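Long-range contacts in MIP07328p (Drosophila melanogaster, PDB 6FKK), which probably acts as a chemorepellent axon guidance cue that binds semaphorin receptors, the chain covering its extracellular sema and PSI domains: residues G101-P107 with C145-P149; H372-L377 with R432-V436; L488-D492 with Q521-K527. The contacts are given in a common frame with arbitrary orientation. Residue numbers count along the deposited sequence, not the author numbering.

Contact 1. Residues G101-P107 with C145-P149; sequences GTNSYKP and CPYSP
Gly101, extended (phi/psi -139/164) at the end of strand 97-101, starts the turn with its N 3.7 Å from Cys145 SG. Thr102 bends into helical angles (-64/-42). Its CB sits 3.3 Å from Tyr147 O; chi1 p sets CG2 4.0 Å from Ser148 C and OG1 where it bonds Tyr85 N. Asn103, Ser104 and Tyr105 then form a run of three left-handed residues (56/55, 54/54, 58/34), which turns the chain back toward strand 108-112; Asn103 ND2 spans the turn to Lys106 O at 2.9 Å. In the sema β-propeller this is the link between two neighbouring strands of one blade, and 145-149 belongs to the connection from strand 135-140 of the same sheet to strand 154-158. The backbones come closest at Tyr105 and Tyr147, 4.4 Å between CA atoms. Both tyrosines adopt chi1 m. The Tyr105 ring receives Tyr147 O and Ser148 N over one face, its CD2 is 3.6 Å from Tyr147 CB, and its OH lies 3.4 Å from Ser148 CB. Pro107 (-64/138) directs CB at Cys145 CB (4.0 Å), and its CD makes a CH-pi contact 3.8 Å from the Tyr147 ring centroid, 24° off the normal.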
loop_
_atom_site.group_PDB
_atom_site.type_symbol
_atom_site.label_atom_id
_atom_site.label_comp_id
_atom_site.label_asym_id
_atom_site.label_seq_id
_atom_site.Cartn_x
_atom_site.Cartn_y
_atom_site.Cartn_z
ATOM N N GLY A 101 19.815 -3.449 -5.364
ATOM C CA GLY A 101 20.049 -3.096 -3.979
ATOM C C GLY A 101 20.710 -1.737 -3.866
ATOM O O GLY A 101 21.252 -1.199 -4.834
ATOM N N THR A 102 20.661 -1.189 -2.647
ATOM C CA THR A 102 21.224 0.136 -2.405
ATOM C C THR A 102 22.732 0.144 -2.623
ATOM O O THR A 102 23.275 1.086 -3.212
ATOM C CB THR A 102 20.888 0.604 -0.989
ATOM O OG1 THR A 102 21.625 -0.173 -0.036
ATOM C CG2 THR A 102 19.400 0.446 -0.717
ATOM N N ASN A 103 23.424 -0.895 -2.148
ATOM C CA ASN A 103 24.865 -1.056 -2.350
ATOM C C ASN A 103 25.637 0.164 -1.845
ATOM O O ASN A 103 26.411 0.789 -2.574
ATOM C CB ASN A 103 25.179 -1.344 -3.821
ATOM C CG ASN A 103 26.651 -1.631 -4.065
ATOM O OD1 ASN A 103 27.349 -2.144 -3.190
ATOM N ND2 ASN A 103 27.132 -1.283 -5.253
ATOM N N SER A 104 25.406 0.507 -0.579
ATOM C CA SER A 104 26.126 1.587 0.096
ATOM C C SER A 104 26.037 2.888 -0.698
ATOM O O SER A 104 27.047 3.510 -1.039
ATOM C CB SER A 104 27.581 1.191 0.345
ATOM O OG SER A 104 27.662 -0.040 1.040
ATOM N N TYR A 105 24.802 3.293 -1.001
ATOM C CA TYR A 105 24.526 4.501 -1.778
ATOM C C TYR A 105 25.205 4.462 -3.145
ATOM O O TYR A 105 25.633 5.493 -3.673
ATOM C CB TYR A 105 24.925 5.763 -1.005
ATOM C CG TYR A 105 24.016 6.062 0.169
ATOM C CD1 TYR A 105 24.061 5.291 1.324
ATOM C CD2 TYR A 105 23.113 7.118 0.123
ATOM C CE1 TYR A 105 23.232 5.560 2.397
ATOM C CE2 TYR A 105 22.280 7.396 1.193
ATOM C CZ TYR A 105 22.344 6.614 2.327
ATOM O OH TYR A 105 21.517 6.885 3.395
ATOM N N LYS A 106 25.311 3.268 -3.721
ATOM C CA LYS A 106 25.796 3.076 -5.089
ATOM C C LYS A 106 24.912 2.023 -5.740
ATOM O O LYS A 106 25.349 0.900 -6.015
ATOM C CB LYS A 106 27.269 2.662 -5.093
ATOM C CG LYS A 106 27.930 2.646 -6.465
ATOM C CD LYS A 106 29.367 2.151 -6.370
ATOM C CE LYS A 106 30.070 2.201 -7.719
ATOM N NZ LYS A 106 29.436 1.306 -8.726
ATOM N N PRO A 107 23.644 2.356 -5.996
ATOM C CA PRO A 107 22.667 1.322 -6.363
ATOM C C PRO A 107 23.005 0.643 -7.682
ATOM O O PRO A 107 23.411 1.286 -8.652
ATOM C CB PRO A 107 21.347 2.098 -6.449
ATOM C CG PRO A 107 21.749 3.510 -6.698
ATOM C CD PRO A 107 23.043 3.700 -5.967
ATOM N N CYS A 145 16.543 2.269 -8.440
ATOM C CA CYS A 145 16.653 1.715 -7.104
ATOM C C CYS A 145 17.037 2.832 -6.142
ATOM O O CYS A 145 17.800 3.733 -6.517
ATOM C CB CYS A 145 17.702 0.595 -7.054
ATOM S SG CYS A 145 17.665 -0.416 -5.561
ATOM N N PRO A 146 16.522 2.813 -4.914
ATOM C CA PRO A 146 16.870 3.868 -3.958
ATOM C C PRO A 146 18.289 3.706 -3.429
ATOM O O PRO A 146 18.924 2.658 -3.560
ATOM C CB PRO A 146 15.838 3.693 -2.841
ATOM C CG PRO A 146 15.448 2.261 -2.920
ATOM C CD PRO A 146 15.477 1.920 -4.386
ATOM N N TYR A 147 18.781 4.783 -2.821
ATOM C CA TYR A 147 20.117 4.796 -2.240
ATOM C C TYR A 147 20.127 4.365 -0.781
ATOM O O TYR A 147 21.138 3.836 -0.303
ATOM C CB TYR A 147 20.728 6.196 -2.346
ATOM C CG TYR A 147 21.104 6.627 -3.745
ATOM C CD1 TYR A 147 20.131 6.927 -4.688
ATOM C CD2 TYR A 147 22.436 6.760 -4.114
ATOM C CE1 TYR A 147 20.474 7.329 -5.963
ATOM C CE2 TYR A 147 22.790 7.164 -5.386
ATOM C CZ TYR A 147 21.805 7.446 -6.306
ATOM O OH TYR A 147 22.149 7.848 -7.576
ATOM N N SER A 148 19.027 4.582 -0.067
ATOM C CA SER A 148 18.930 4.351 1.363
ATOM C C SER A 148 17.853 3.317 1.667
ATOM O O SER A 148 16.891 3.178 0.907
ATOM C CB SER A 148 18.606 5.662 2.095
ATOM O OG SER A 148 18.383 5.450 3.477
ATOM N N PRO A 149 17.987 2.570 2.768
ATOM C CA PRO A 149 16.918 1.641 3.165
ATOM C C PRO A 149 15.618 2.324 3.557
ATOM O O PRO A 149 14.645 1.622 3.859
ATOM C CB PRO A 149 17.527 0.899 4.366
ATOM C CG PRO A 149 18.603 1.804 4.870
ATOM C CD PRO A 149 19.165 2.459 3.646
#

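Contact 2. Residues H372-L377 with R432-V436; sequences HGRPLL and RLKTV
A side-chain hydroxyl bonds to the carbonyl of a β bulge here: Thr435 OG1, placed by chi1 m, donates to Leu376 O at 2.7 Å. The bulge is of the classic type, with Leu376 (-74/-21) and Leu377 (-158/134) both facing Val301 of strand 298-305, and the same carbonyl also accepts from Asn420 ND2. Segment 432-436 is a regular strand whose alternation aims the CA-to-CB bonds of Leu433 and Thr435 toward 372-377 and those of Arg432 and Lys434 away. CA separations of 7.8 Å for His372 with Leu433 and 6.6 Å for Leu377 with Thr435 are too wide for backbone pairing, so the junction is made by side chains of the strand, against side chains and one backbone carbonyl of 372-377. The sheets involved are different ones: 372-377 leads into strand 377-380, which pairs with strand 298-305, whereas strand 432-442 is the edge of the sheet formed by 386-396, 402-410, 414-423 and 432-442. This is lateral packing between sheets of the sema β-propeller. Leu433, chi1 t and chi2 p, inserts CD2 between several partners, at 3.5 Å from His372 ND1, 3.9 Å from Arg374 CG and 4.0 Å from Leu376 CD2. His372 (70/-1) and Gly373 (70/16) have positive phi before Arg374 extends (-159/162). Further along, Leu377 CD1 meets Thr435 CG2 at 3.8 Å.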
loop_
_atom_site.group_PDB
_atom_site.type_symbol
_atom_site.label_atom_id
_atom_site.label_comp_id
_atom_site.label_asym_id
_atom_site.label_seq_id
_atom_site.Cartn_x
_atom_site.Cartn_y
_atom_site.Cartn_z
ATOM N N HIS A 372 -18.028 5.123 0.190
ATOM C CA HIS A 372 -18.966 5.537 1.229
ATOM C C HIS A 372 -18.790 6.994 1.635
ATOM O O HIS A 372 -19.538 7.475 2.495
ATOM C CB HIS A 372 -18.887 4.659 2.487
ATOM C CG HIS A 372 -19.191 3.216 2.237
ATOM N ND1 HIS A 372 -18.656 2.200 2.999
ATOM C CD2 HIS A 372 -19.980 2.618 1.313
ATOM C CE1 HIS A 372 -19.098 1.038 2.553
ATOM N NE2 HIS A 372 -19.905 1.264 1.531
ATOM N N GLY A 373 -17.830 7.715 1.054
ATOM C CA GLY A 373 -17.659 9.125 1.349
ATOM C C GLY A 373 -17.133 9.438 2.730
ATOM O O GLY A 373 -17.224 10.586 3.170
ATOM N N ARG A 374 -16.581 8.451 3.427
ATOM C CA ARG A 374 -16.056 8.643 4.770
ATOM C C ARG A 374 -15.073 7.520 5.062
ATOM O O ARG A 374 -15.079 6.493 4.372
ATOM C CB ARG A 374 -17.185 8.666 5.813
ATOM C CG ARG A 374 -18.072 7.434 5.814
ATOM C CD ARG A 374 -18.942 7.373 7.066
ATOM N NE ARG A 374 -19.719 8.594 7.279
ATOM C CZ ARG A 374 -19.399 9.540 8.156
ATOM N NH1 ARG A 374 -18.313 9.413 8.906
ATOM N NH2 ARG A 374 -20.164 10.617 8.284
ATOM N N PRO A 375 -14.206 7.688 6.058
ATOM C CA PRO A 375 -13.271 6.614 6.401
ATOM C C PRO A 375 -13.994 5.379 6.914
ATOM O O PRO A 375 -15.026 5.463 7.585
ATOM C CB PRO A 375 -12.397 7.237 7.496
ATOM C CG PRO A 375 -12.530 8.704 7.305
ATOM C CD PRO A 375 -13.927 8.919 6.819
ATOM N N LEU A 376 -13.435 4.216 6.579
ATOM C CA LEU A 376 -13.955 2.960 7.103
ATOM C C LEU A 376 -13.591 2.759 8.568
ATOM O O LEU A 376 -14.250 1.974 9.258
ATOM C CB LEU A 376 -13.432 1.794 6.267
ATOM C CG LEU A 376 -13.744 1.867 4.773
ATOM C CD1 LEU A 376 -13.143 0.676 4.048
ATOM C CD2 LEU A 376 -15.244 1.931 4.553
ATOM N N LEU A 377 -12.560 3.449 9.050
ATOM C CA LEU A 377 -12.148 3.383 10.445
ATOM C C LEU A 377 -11.356 4.642 10.757
ATOM O O LEU A 377 -10.493 5.034 9.970
ATOM C CB LEU A 377 -11.294 2.138 10.718
ATOM C CG LEU A 377 -10.685 2.006 12.116
ATOM C CD1 LEU A 377 -11.753 1.675 13.136
ATOM C CD2 LEU A 377 -9.596 0.953 12.134
ATOM N N ARG A 432 -26.344 4.750 7.228
ATOM C CA ARG A 432 -25.358 4.770 8.298
ATOM C C ARG A 432 -24.362 3.636 8.098
ATOM O O ARG A 432 -24.755 2.470 7.977
ATOM C CB ARG A 432 -26.020 4.655 9.674
ATOM C CG ARG A 432 -25.022 4.683 10.826
ATOM C CD ARG A 432 -25.702 4.563 12.180
ATOM N NE ARG A 432 -24.726 4.545 13.267
ATOM C CZ ARG A 432 -24.159 3.442 13.744
ATOM N NH1 ARG A 432 -24.474 2.260 13.234
ATOM N NH2 ARG A 432 -23.279 3.520 14.733
ATOM N N LEU A 433 -23.080 3.985 8.060
ATOM C CA LEU A 433 -21.990 3.022 7.963
ATOM C C LEU A 433 -21.370 2.846 9.341
ATOM O O LEU A 433 -20.915 3.822 9.947
ATOM C CB LEU A 433 -20.938 3.495 6.960
ATOM C CG LEU A 433 -19.576 2.799 7.000
ATOM C CD1 LEU A 433 -19.684 1.365 6.504
ATOM C CD2 LEU A 433 -18.556 3.577 6.188
ATOM N N LYS A 434 -21.350 1.611 9.835
ATOM C CA LYS A 434 -20.753 1.319 11.127
ATOM C C LYS A 434 -19.550 0.401 10.950
ATOM O O LYS A 434 -19.395 -0.271 9.927
ATOM C CB LYS A 434 -21.770 0.692 12.092
ATOM C CG LYS A 434 -22.285 -0.683 11.707
ATOM C CD LYS A 434 -23.263 -1.178 12.768
ATOM C CE LYS A 434 -23.744 -2.597 12.503
ATOM N NZ LYS A 434 -24.659 -3.073 13.582
ATOM N N THR A 435 -18.690 0.393 11.966
ATOM C CA THR A 435 -17.424 -0.334 11.938
ATOM C C THR A 435 -17.457 -1.410 13.014
ATOM O O THR A 435 -17.430 -1.100 14.210
ATOM C CB THR A 435 -16.246 0.617 12.150
ATOM O OG1 THR A 435 -16.238 1.612 11.118
ATOM C CG2 THR A 435 -14.930 -0.146 12.123
ATOM N N VAL A 436 -17.513 -2.670 12.589
ATOM C CA VAL A 436 -17.529 -3.806 13.504
ATOM C C VAL A 436 -16.077 -4.205 13.749
ATOM O O VAL A 436 -15.449 -4.856 12.914
ATOM C CB VAL A 436 -18.349 -4.972 12.947
ATOM C CG1 VAL A 436 -18.367 -6.129 13.939
ATOM C CG2 VAL A 436 -19.764 -4.518 12.615
#

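Contact 3. Residues L488-D492 with Q521-K527; sequences LSLQD and QSLNSTK
This is a polar, partly buried contact within the PSI (plexin repeat) domain, joining the end of helix 484-489 to the loop that runs into helix 527-533. CA pairs track the approach: Leu488 with Gln521 at 5.9 Å, Gln491 with Leu523 at 5.3 Å and Ser489 with Lys527 at 4.8 Å. Gln491 leaves helical angles with positive phi (58/29). Its side chain, chi1 m and chi2 t, reaches into the curve of 522-526, where NE2 donates to Ser525 O at 2.9 Å and weakly to Ser522 O at 3.4 Å. Ser522 OG and Ser525 OG, 2.6 Å apart, are hydrogen-bonded across that curve. Lys527, the first residue of its helix, sends an extended side chain the other way: NZ donates to Ser489 O at 3.0 Å and weakly to Leu490 O at 3.4 Å, and is also bonded to Val437 O of the propeller strand 432-442. Leu523 (chi1 m, chi2 t) packs its CD2 on the Gln491 backbone, 3.3 Å from Gln491 O, and 4.2 Å from Gln491 CB. The Cys484-Cys534 disulfide links the start of helix 484-489 to the residue just after helix 527-533, part of the cysteine-rich framework characteristic of the small PSI fold.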
loop_
_atom_site.group_PDB
_atom_site.type_symbol
_atom_site.label_atom_id
_atom_site.label_comp_id
_atom_site.label_asym_id
_atom_site.label_seq_id
_atom_site.Cartn_x
_atom_site.Cartn_y
_atom_site.Cartn_z
ATOM N N LEU A 488 -19.320 -15.579 19.593
ATOM C CA LEU A 488 -20.305 -14.625 19.097
ATOM C C LEU A 488 -19.881 -13.180 19.336
ATOM O O LEU A 488 -20.170 -12.309 18.509
ATOM C CB LEU A 488 -21.667 -14.888 19.745
ATOM C CG LEU A 488 -22.657 -15.685 18.889
ATOM C CD1 LEU A 488 -22.038 -16.979 18.386
ATOM C CD2 LEU A 488 -23.932 -15.976 19.656
ATOM N N SER A 489 -19.200 -12.906 20.452
ATOM C CA SER A 489 -18.710 -11.554 20.703
ATOM C C SER A 489 -17.583 -11.167 19.759
ATOM O O SER A 489 -17.361 -9.973 19.536
ATOM C CB SER A 489 -18.239 -11.417 22.152
ATOM O OG SER A 489 -19.321 -11.541 23.058
ATOM N N LEU A 490 -16.865 -12.147 19.205
ATOM C CA LEU A 490 -15.786 -11.838 18.273
ATOM C C LEU A 490 -16.320 -11.128 17.035
ATOM O O LEU A 490 -15.678 -10.210 16.510
ATOM C CB LEU A 490 -15.049 -13.119 17.884
ATOM C CG LEU A 490 -13.792 -12.962 17.026
ATOM C CD1 LEU A 490 -12.714 -12.188 17.776
ATOM C CD2 LEU A 490 -13.270 -14.321 16.578
ATOM N N GLN A 491 -17.500 -11.535 16.564
ATOM C CA GLN A 491 -18.147 -10.951 15.390
ATOM C C GLN A 491 -17.264 -11.036 14.146
ATOM O O GLN A 491 -17.350 -10.197 13.247
ATOM C CB GLN A 491 -18.579 -9.508 15.653
ATOM C CG GLN A 491 -19.744 -9.407 16.618
ATOM C CD GLN A 491 -20.285 -8.001 16.728
ATOM O OE1 GLN A 491 -19.529 -7.043 16.887
ATOM N NE2 GLN A 491 -21.604 -7.866 16.633
ATOM N N ASP A 492 -16.409 -12.055 14.089
ATOM C CA ASP A 492 -15.692 -12.376 12.862
ATOM C C ASP A 492 -16.643 -13.090 11.911
ATOM O O ASP A 492 -17.242 -14.102 12.293
ATOM C CB ASP A 492 -14.475 -13.259 13.164
ATOM C CG ASP A 492 -13.496 -13.354 11.995
ATOM O OD1 ASP A 492 -13.939 -13.542 10.842
ATOM O OD2 ASP A 492 -12.274 -13.244 12.236
ATOM N N GLN A 521 -24.445 -17.039 14.606
ATOM C CA GLN A 521 -23.556 -15.919 14.326
ATOM C C GLN A 521 -24.387 -14.646 14.283
ATOM O O GLN A 521 -25.504 -14.647 13.762
ATOM C CB GLN A 521 -22.799 -16.107 13.006
ATOM C CG GLN A 521 -21.796 -15.004 12.703
ATOM C CD GLN A 521 -21.061 -15.223 11.394
ATOM O OE1 GLN A 521 -21.610 -15.003 10.315
ATOM N NE2 GLN A 521 -19.809 -15.661 11.485
ATOM N N SER A 522 -23.834 -13.565 14.831
ATOM C CA SER A 522 -24.530 -12.279 14.879
ATOM C C SER A 522 -23.507 -11.181 14.605
ATOM O O SER A 522 -22.707 -10.837 15.480
ATOM C CB SER A 522 -25.221 -12.074 16.222
ATOM O OG SER A 522 -25.973 -10.874 16.223
ATOM N N LEU A 523 -23.540 -10.634 13.390
ATOM C CA LEU A 523 -22.643 -9.552 13.009
ATOM C C LEU A 523 -23.298 -8.182 13.069
ATOM O O LEU A 523 -22.591 -7.181 13.230
ATOM C CB LEU A 523 -22.107 -9.778 11.589
ATOM C CG LEU A 523 -21.399 -11.100 11.294
ATOM C CD1 LEU A 523 -20.921 -11.130 9.851
ATOM C CD2 LEU A 523 -20.241 -11.308 12.249
ATOM N N ASN A 524 -24.622 -8.114 12.949
ATOM C CA ASN A 524 -25.361 -6.855 12.882
ATOM C C ASN A 524 -25.973 -6.484 14.226
ATOM O O ASN A 524 -27.116 -6.023 14.294
ATOM C CB ASN A 524 -26.437 -6.943 11.803
ATOM C CG ASN A 524 -26.899 -5.581 11.324
ATOM O OD1 ASN A 524 -26.269 -4.565 11.612
ATOM N ND2 ASN A 524 -28.001 -5.554 10.583
ATOM N N SER A 525 -25.231 -6.670 15.317
ATOM C CA SER A 525 -25.745 -6.427 16.656
ATOM C C SER A 525 -24.623 -5.895 17.536
ATOM O O SER A 525 -23.480 -5.734 17.098
ATOM C CB SER A 525 -26.341 -7.704 17.259
ATOM O OG SER A 525 -25.338 -8.690 17.453
ATOM N N THR A 526 -24.963 -5.617 18.791
ATOM C CA THR A 526 -23.952 -5.290 19.784
ATOM C C THR A 526 -23.199 -6.553 20.184
ATOM O O THR A 526 -23.712 -7.670 20.073
ATOM C CB THR A 526 -24.596 -4.654 21.017
ATOM O OG1 THR A 526 -25.678 -3.808 20.610
ATOM C CG2 THR A 526 -23.576 -3.820 21.784
ATOM N N LYS A 527 -21.960 -6.370 20.647
ATOM C CA LYS A 527 -21.186 -7.515 21.111
ATOM C C LYS A 527 -21.827 -8.161 22.332
ATOM O O LYS A 527 -21.640 -9.360 22.571
ATOM C CB LYS A 527 -19.749 -7.093 21.412
ATOM C CG LYS A 527 -19.011 -6.565 20.195
ATOM C CD LYS A 527 -17.534 -6.895 20.259
ATOM C CE LYS A 527 -16.913 -6.824 18.879
ATOM N NZ LYS A 527 -15.666 -7.630 18.787
#

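Overall arrangement
From the N terminus the three contacts follow in series, none enclosing or crossing another. Contact 1 closes a loop of 37 intervening residues early in the sema domain. Contact 2 brings together segments with 54 residues between them, spanning most of a four-stranded sheet, and contact 3 closes 28 residues of the PSI domain. Contact 1, which ties the 101-107 turn to the connection leaving strand 135-140, touches neither of the others: its centre is 40 Å from that of contact 2 and 48 Å from that of contact 3, on the opposite side of the chain's centre. Contacts 2 and 3, centres 17 Å apart, touch where the domains meet: Lys434 NZ probably hydrogen-bonds Asn524 OD1 at 2.9 Å, and Val436 CG1 packs 3.3 Å from Gln491 OE1. Strand 432-442 therefore faces 372-377 and the PSI domain.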